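Local coordinates for putative uncharacterized protein (Leishmania major, PDB 3M3I) that is of unknown function but belongs to the DUF985 branch of the cupin superfamily and forms a two-chain assembly, at residues 82-87 / 156-161; 132-137 / 143-148. All blocks are in the same frame, centred on the assembly; numbering follows the deposited sequence.

How the contacts relate
Both contacts bring together the two antiparallel sheets of this cupin-family domain, and their centres lie 8 Å apart. Contact 1 spans the interior, its buried centre 5 Å from that of the chain; contact 2 lies farther out, at 11 Å, where the chain passes from strand 130-136 of one sheet to strand 147-150 of the other. They are joined through strand pairing: Trp84 N probably donates to Tyr148 O at 2.7 Å and Tyr86 N to Leu146 O at 2.9 Å. Tyr86 also packs its CD2 against Gly137 CA, 3.5 Å away. Segments 82-87 and 143-148 both touch the second subunit through the faces turned from the interior.

Contact 1: 82-87 / 156-161; sequences ETWMYH and FGSSVA
Glu82 OE1 is approached by two rings, one from each segment. Phe156 presents an edge to it, with CE2 and CZ each 3.2 Å from OE1; the oxygen lies in the plane of the phenyl ring, where the ring hydrogens carry a slight positive charge, and the carboxylate stands almost square to that ring, 89° between planes. From its own strand, Trp84 NE1 adds a weak, bent hydrogen bond to OE1, 3.3 Å long. The carboxylate gets there because CG of Glu82 is trans to the backbone N (chi1 -179°) and the chain beyond it stays extended, reaching straight into the space between the strands.

Such reach is needed, since the axes of the two strands run nearly parallel, 13° apart, with a closest approach of 11.7 Å. They belong to the two facing sheets of the cupin β-barrel (jelly roll), and the side chains of Glu82, Trp84, Phe156 and Ser158 point into the interior between them. Trp84 and Phe156 meet by their rims rather than stacking: CZ2 of the indole is 4.0 Å from CE2 of the phenyl ring, and each lies near the plane of the other. Farther along the indole, CH2 comes 4.3 Å from Ser158 OG in a loose van der Waals approach. The other edge of the indole faces backbone, with CD1 3.3 Å from Glu82 O, in the ring plane.

Phe65 and Cys176 also pack against Trp84, while the His76 ring meets that of Phe156. The alternating residues Thr83, Met85 and His87 instead face the dimer interface, where His87 ND1 is hydrogen-bonded to Tyr86 O of the second subunit.

Contact 2: 132-137 / 143-148; sequences RRVLVG and GELLQY
With CG trans to the backbone N (chi1 175°), Tyr148 brings its ring face against Val134, whose CG1 takes the same position on its own residue (chi1 178°). Both methyls of Val134 then rest on one face of the phenol: CG1 is 3.8 Å from CD1 of Tyr148 and makes a CH-pi contact, displaced toward the rim, whereas CG2 lies 3.9 Å from CZ. Leu145 joins from the strand-connecting side, its CD1 3.9 Å from Val134 CG1.

The backbones meet closer to the turn. Leu145 N donates to Leu135 O over 2.9 Å, and the same oxygen receives a CA-H...O contact from Glu144. In return Gly137 N bonds to Leu145 O at 3.0 Å, but from well above that carbonyl's plane; Val136 CA also approaches Leu145 O, at 3.2 Å. This exchange closes the connection 137-146 between strand 130-136 of one sheet and strand 147-150 of the other. The extended side chain of Glu144 reaches along Gly137: its OE1 lies 3.4 Å from Gly137 CA, which carries no side chain to obstruct it, and is hydrogen-bonded to Arg139 N.

Arg106 forms a cation-pi contact with Tyr148. The chemistry thus divides by position: polar bonds lie at the turn where the chain changes sheet, two carbonyl oxygens each taking an N-H and a weaker C-H, while between the two segments the contact past it is apolar, chiefly the Val134 methyls on the Tyr148 ring.

Contact 1: 82-87 / 156-161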
loop_
_atom_site.group_PDB
_atom_site.type_symbol
_atom_site.label_atom_id
_atom_site.label_comp_id
_atom_site.label_asym_id
_atom_site.label_seq_id
_atom_site.Cartn_x
_atom_site.Cartn_y
_atom_site.Cartn_z
ATOM N N GLU A 82 -3.118 -4.170 9.101
ATOM C CA GLU A 82 -2.385 -4.511 7.898
ATOM C C GLU A 82 -3.210 -4.188 6.644
ATOM O O GLU A 82 -4.327 -4.678 6.476
ATOM C CB GLU A 82 -2.015 -5.981 7.921
ATOM C CG GLU A 82 -1.215 -6.401 6.706
ATOM C CD GLU A 82 -0.792 -7.849 6.744
ATOM O OE1 GLU A 82 -1.616 -8.707 7.131
ATOM O OE2 GLU A 82 0.363 -8.112 6.368
ATOM N N THR A 83 -2.637 -3.378 5.763
ATOM C CA THR A 83 -3.341 -2.894 4.583
ATOM C C THR A 83 -2.855 -3.651 3.353
ATOM O O THR A 83 -1.651 -3.724 3.110
ATOM C CB THR A 83 -3.136 -1.354 4.391
ATOM O OG1 THR A 83 -3.688 -0.642 5.509
ATOM C CG2 THR A 83 -3.801 -0.880 3.131
ATOM N N TRP A 84 -3.806 -4.184 2.584
ATOM C CA TRP A 84 -3.556 -5.033 1.413
ATOM C C TRP A 84 -3.898 -4.326 0.098
ATOM O O TRP A 84 -5.040 -3.986 -0.108
ATOM C CB TRP A 84 -4.440 -6.275 1.516
ATOM C CG TRP A 84 -4.071 -7.151 2.638
ATOM C CD1 TRP A 84 -4.170 -6.869 3.966
ATOM C CD2 TRP A 84 -3.541 -8.472 2.542
ATOM N NE1 TRP A 84 -3.725 -7.931 4.709
ATOM C CE2 TRP A 84 -3.325 -8.929 3.859
ATOM C CE3 TRP A 84 -3.215 -9.309 1.470
ATOM C CZ2 TRP A 84 -2.800 -10.181 4.138
ATOM C CZ3 TRP A 84 -2.702 -10.564 1.742
ATOM C CH2 TRP A 84 -2.497 -10.990 3.073
ATOM N N MET A 85 -2.923 -4.165 -0.800
ATOM C CA MET A 85 -3.094 -3.449 -2.075
ATOM C C MET A 85 -2.930 -4.389 -3.267
ATOM O O MET A 85 -1.873 -4.961 -3.422
ATOM C CB MET A 85 -2.024 -2.367 -2.231
ATOM C CG MET A 85 -2.396 -0.991 -1.749
ATOM S SD MET A 85 -2.137 -0.649 -0.011
ATOM C CE MET A 85 -0.560 -1.416 0.356
ATOM N N TYR A 86 -3.946 -4.492 -4.124
ATOM C CA TYR A 86 -3.903 -5.339 -5.310
ATOM C C TYR A 86 -2.935 -4.823 -6.411
ATOM O O TYR A 86 -2.969 -3.658 -6.774
ATOM C CB TYR A 86 -5.312 -5.491 -5.904
ATOM C CG TYR A 86 -5.325 -6.220 -7.231
ATOM C CD1 TYR A 86 -5.086 -5.534 -8.427
ATOM C CD2 TYR A 86 -5.545 -7.602 -7.294
ATOM C CE1 TYR A 86 -5.094 -6.193 -9.651
ATOM C CE2 TYR A 86 -5.552 -8.280 -8.527
ATOM C CZ TYR A 86 -5.315 -7.566 -9.695
ATOM O OH TYR A 86 -5.291 -8.202 -10.908
ATOM N N HIS A 87 -2.098 -5.723 -6.940
ATOM C CA HIS A 87 -1.148 -5.406 -8.021
ATOM C C HIS A 87 -1.419 -6.196 -9.298
ATOM O O HIS A 87 -1.407 -5.622 -10.386
ATOM C CB HIS A 87 0.286 -5.691 -7.578
ATOM C CG HIS A 87 0.820 -4.720 -6.574
ATOM N ND1 HIS A 87 0.589 -3.366 -6.650
ATOM C CD2 HIS A 87 1.618 -4.903 -5.497
ATOM C CE1 HIS A 87 1.203 -2.757 -5.653
ATOM N NE2 HIS A 87 1.835 -3.667 -4.940
ATOM N N PHE A 156 -7.119 -13.798 10.820
ATOM C CA PHE A 156 -7.322 -13.717 9.373
ATOM C C PHE A 156 -6.349 -14.538 8.514
ATOM O O PHE A 156 -5.254 -14.898 8.953
ATOM C CB PHE A 156 -7.268 -12.260 8.928
ATOM C CG PHE A 156 -5.906 -11.640 9.008
ATOM C CD1 PHE A 156 -5.301 -11.409 10.221
ATOM C CD2 PHE A 156 -5.245 -11.242 7.868
ATOM C CE1 PHE A 156 -4.064 -10.828 10.293
ATOM C CE2 PHE A 156 -4.008 -10.652 7.945
ATOM C CZ PHE A 156 -3.424 -10.440 9.151
ATOM N N GLY A 157 -6.748 -14.800 7.273
ATOM C CA GLY A 157 -5.917 -15.572 6.339
ATOM C C GLY A 157 -6.286 -15.226 4.917
ATOM O O GLY A 157 -7.177 -14.422 4.722
ATOM N N SER A 158 -5.622 -15.822 3.926
ATOM C CA SER A 158 -5.958 -15.544 2.541
ATOM C C SER A 158 -5.892 -16.765 1.631
ATOM O O SER A 158 -5.229 -17.740 1.950
ATOM C CB SER A 158 -5.102 -14.394 1.993
ATOM O OG SER A 158 -3.801 -14.810 1.642
ATOM N N SER A 159 -6.630 -16.705 0.514
ATOM C CA SER A 159 -6.671 -17.794 -0.459
ATOM C C SER A 159 -7.014 -17.288 -1.848
ATOM O O SER A 159 -7.503 -16.164 -2.013
ATOM C CB SER A 159 -7.679 -18.877 -0.044
ATOM O OG SER A 159 -9.007 -18.411 -0.139
ATOM N N VAL A 160 -6.753 -18.129 -2.846
ATOM C CA VAL A 160 -7.109 -17.836 -4.233
ATOM C C VAL A 160 -7.851 -19.028 -4.815
ATOM O O VAL A 160 -7.470 -20.174 -4.577
ATOM C CB VAL A 160 -5.866 -17.571 -5.094
ATOM C CG1 VAL A 160 -6.279 -17.045 -6.470
ATOM C CG2 VAL A 160 -4.922 -16.600 -4.390
ATOM N N ALA A 161 -8.901 -18.743 -5.580
ATOM C CA ALA A 161 -9.754 -19.774 -6.172
ATOM C C ALA A 161 -9.018 -20.526 -7.282
ATOM O O ALA A 161 -8.216 -19.937 -8.018
ATOM C CB ALA A 161 -11.056 -19.148 -6.722
#

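Contact 2: 132-137 / 143-148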
loop_
_atom_site.group_PDB
_atom_site.type_symbol
_atom_site.label_atom_id
_atom_site.label_comp_id
_atom_site.label_asym_id
_atom_site.label_seq_id
_atom_site.Cartn_x
_atom_site.Cartn_y
_atom_site.Cartn_z
ATOM N N ARG A 132 -15.933 -11.929 7.925
ATOM C CA ARG A 132 -16.048 -11.117 6.725
ATOM C C ARG A 132 -15.177 -11.680 5.618
ATOM O O ARG A 132 -13.963 -11.822 5.786
ATOM C CB ARG A 132 -15.658 -9.672 7.026
ATOM C CG ARG A 132 -16.631 -8.985 7.983
ATOM C CD ARG A 132 -16.852 -7.538 7.604
ATOM N NE ARG A 132 -17.682 -6.812 8.565
ATOM C CZ ARG A 132 -19.009 -6.905 8.659
ATOM N NH1 ARG A 132 -19.700 -7.721 7.871
ATOM N NH2 ARG A 132 -19.652 -6.185 9.566
ATOM N N ARG A 133 -15.814 -12.017 4.500
ATOM C CA ARG A 133 -15.116 -12.419 3.288
ATOM C C ARG A 133 -14.907 -11.172 2.433
ATOM O O ARG A 133 -15.863 -10.484 2.081
ATOM C CB ARG A 133 -15.930 -13.480 2.536
ATOM C CG ARG A 133 -15.398 -13.871 1.150
ATOM C CD ARG A 133 -16.290 -14.942 0.513
ATOM N NE ARG A 133 -16.035 -15.108 -0.917
ATOM C CZ ARG A 133 -16.477 -14.288 -1.873
ATOM N NH1 ARG A 133 -17.209 -13.218 -1.571
ATOM N NH2 ARG A 133 -16.179 -14.535 -3.147
ATOM N N VAL A 134 -13.650 -10.875 2.118
ATOM C CA VAL A 134 -13.309 -9.711 1.308
ATOM C C VAL A 134 -12.462 -10.149 0.122
ATOM O O VAL A 134 -11.505 -10.900 0.286
ATOM C CB VAL A 134 -12.549 -8.673 2.149
ATOM C CG1 VAL A 134 -12.135 -7.478 1.314
ATOM C CG2 VAL A 134 -13.400 -8.231 3.325
ATOM N N LEU A 135 -12.836 -9.697 -1.074
ATOM C CA LEU A 135 -12.032 -9.919 -2.274
ATOM C C LEU A 135 -11.196 -8.684 -2.531
ATOM O O LEU A 135 -11.744 -7.650 -2.795
ATOM C CB LEU A 135 -12.918 -10.181 -3.485
ATOM C CG LEU A 135 -13.669 -11.514 -3.515
ATOM C CD1 LEU A 135 -14.854 -11.444 -4.468
ATOM C CD2 LEU A 135 -12.741 -12.633 -3.898
ATOM N N VAL A 136 -9.875 -8.794 -2.432
ATOM C CA VAL A 136 -8.954 -7.722 -2.829
ATOM C C VAL A 136 -8.662 -7.915 -4.309
ATOM O O VAL A 136 -8.098 -8.937 -4.701
ATOM C CB VAL A 136 -7.634 -7.789 -2.009
ATOM C CG1 VAL A 136 -6.561 -6.825 -2.581
ATOM C CG2 VAL A 136 -7.918 -7.480 -0.557
ATOM N N GLY A 137 -9.071 -6.955 -5.138
ATOM C CA GLY A 137 -8.989 -7.134 -6.603
ATOM C C GLY A 137 -9.282 -5.860 -7.373
ATOM O O GLY A 137 -9.515 -4.810 -6.765
ATOM N N GLY A 143 -17.524 -6.011 -6.747
ATOM C CA GLY A 143 -17.355 -5.981 -5.310
ATOM C C GLY A 143 -15.935 -6.202 -4.825
ATOM O O GLY A 143 -15.709 -6.281 -3.620
ATOM N N GLU A 144 -14.972 -6.279 -5.740
ATOM C CA GLU A 144 -13.579 -6.409 -5.354
ATOM C C GLU A 144 -13.083 -5.047 -4.900
ATOM O O GLU A 144 -13.625 -4.046 -5.310
ATOM C CB GLU A 144 -12.723 -6.955 -6.505
ATOM C CG GLU A 144 -13.189 -8.326 -7.012
ATOM C CD GLU A 144 -12.446 -8.787 -8.247
ATOM O OE1 GLU A 144 -11.478 -8.100 -8.648
ATOM O OE2 GLU A 144 -12.841 -9.828 -8.826
ATOM N N LEU A 145 -12.061 -5.033 -4.040
ATOM C CA LEU A 145 -11.523 -3.806 -3.464
ATOM C C LEU A 145 -10.026 -3.698 -3.721
ATOM O O LEU A 145 -9.270 -4.553 -3.282
ATOM C CB LEU A 145 -11.795 -3.796 -1.966
ATOM C CG LEU A 145 -13.269 -3.801 -1.532
ATOM C CD1 LEU A 145 -13.430 -3.992 -0.013
ATOM C CD2 LEU A 145 -13.981 -2.550 -1.989
ATOM N N LEU A 146 -9.585 -2.659 -4.423
ATOM C CA LEU A 146 -8.172 -2.479 -4.733
ATOM C C LEU A 146 -7.305 -2.364 -3.495
ATOM O O LEU A 146 -6.125 -2.691 -3.522
ATOM C CB LEU A 146 -7.953 -1.231 -5.574
ATOM C CG LEU A 146 -8.355 -1.219 -7.045
ATOM C CD1 LEU A 146 -8.288 0.205 -7.520
ATOM C CD2 LEU A 146 -7.470 -2.138 -7.910
ATOM N N GLN A 147 -7.902 -1.889 -2.410
ATOM C CA GLN A 147 -7.222 -1.704 -1.134
ATOM C C GLN A 147 -8.178 -2.147 -0.022
ATOM O O GLN A 147 -9.381 -1.985 -0.139
ATOM C CB GLN A 147 -6.856 -0.222 -1.006
ATOM C CG GLN A 147 -6.096 0.175 0.238
ATOM C CD GLN A 147 -6.155 1.673 0.532
ATOM O OE1 GLN A 147 -6.281 2.060 1.667
ATOM N NE2 GLN A 147 -6.025 2.508 -0.492
ATOM N N TYR A 148 -7.634 -2.708 1.051
ATOM C CA TYR A 148 -8.404 -3.094 2.228
ATOM C C TYR A 148 -7.467 -3.309 3.413
ATOM O O TYR A 148 -6.345 -3.790 3.246
ATOM C CB TYR A 148 -9.210 -4.361 1.960
ATOM C CG TYR A 148 -9.933 -4.868 3.180
ATOM C CD1 TYR A 148 -11.230 -4.448 3.476
ATOM C CD2 TYR A 148 -9.310 -5.740 4.061
ATOM C CE1 TYR A 148 -11.894 -4.911 4.612
ATOM C CE2 TYR A 148 -9.960 -6.198 5.187
ATOM C CZ TYR A 148 -11.243 -5.780 5.463
ATOM O OH TYR A 148 -11.864 -6.252 6.590
#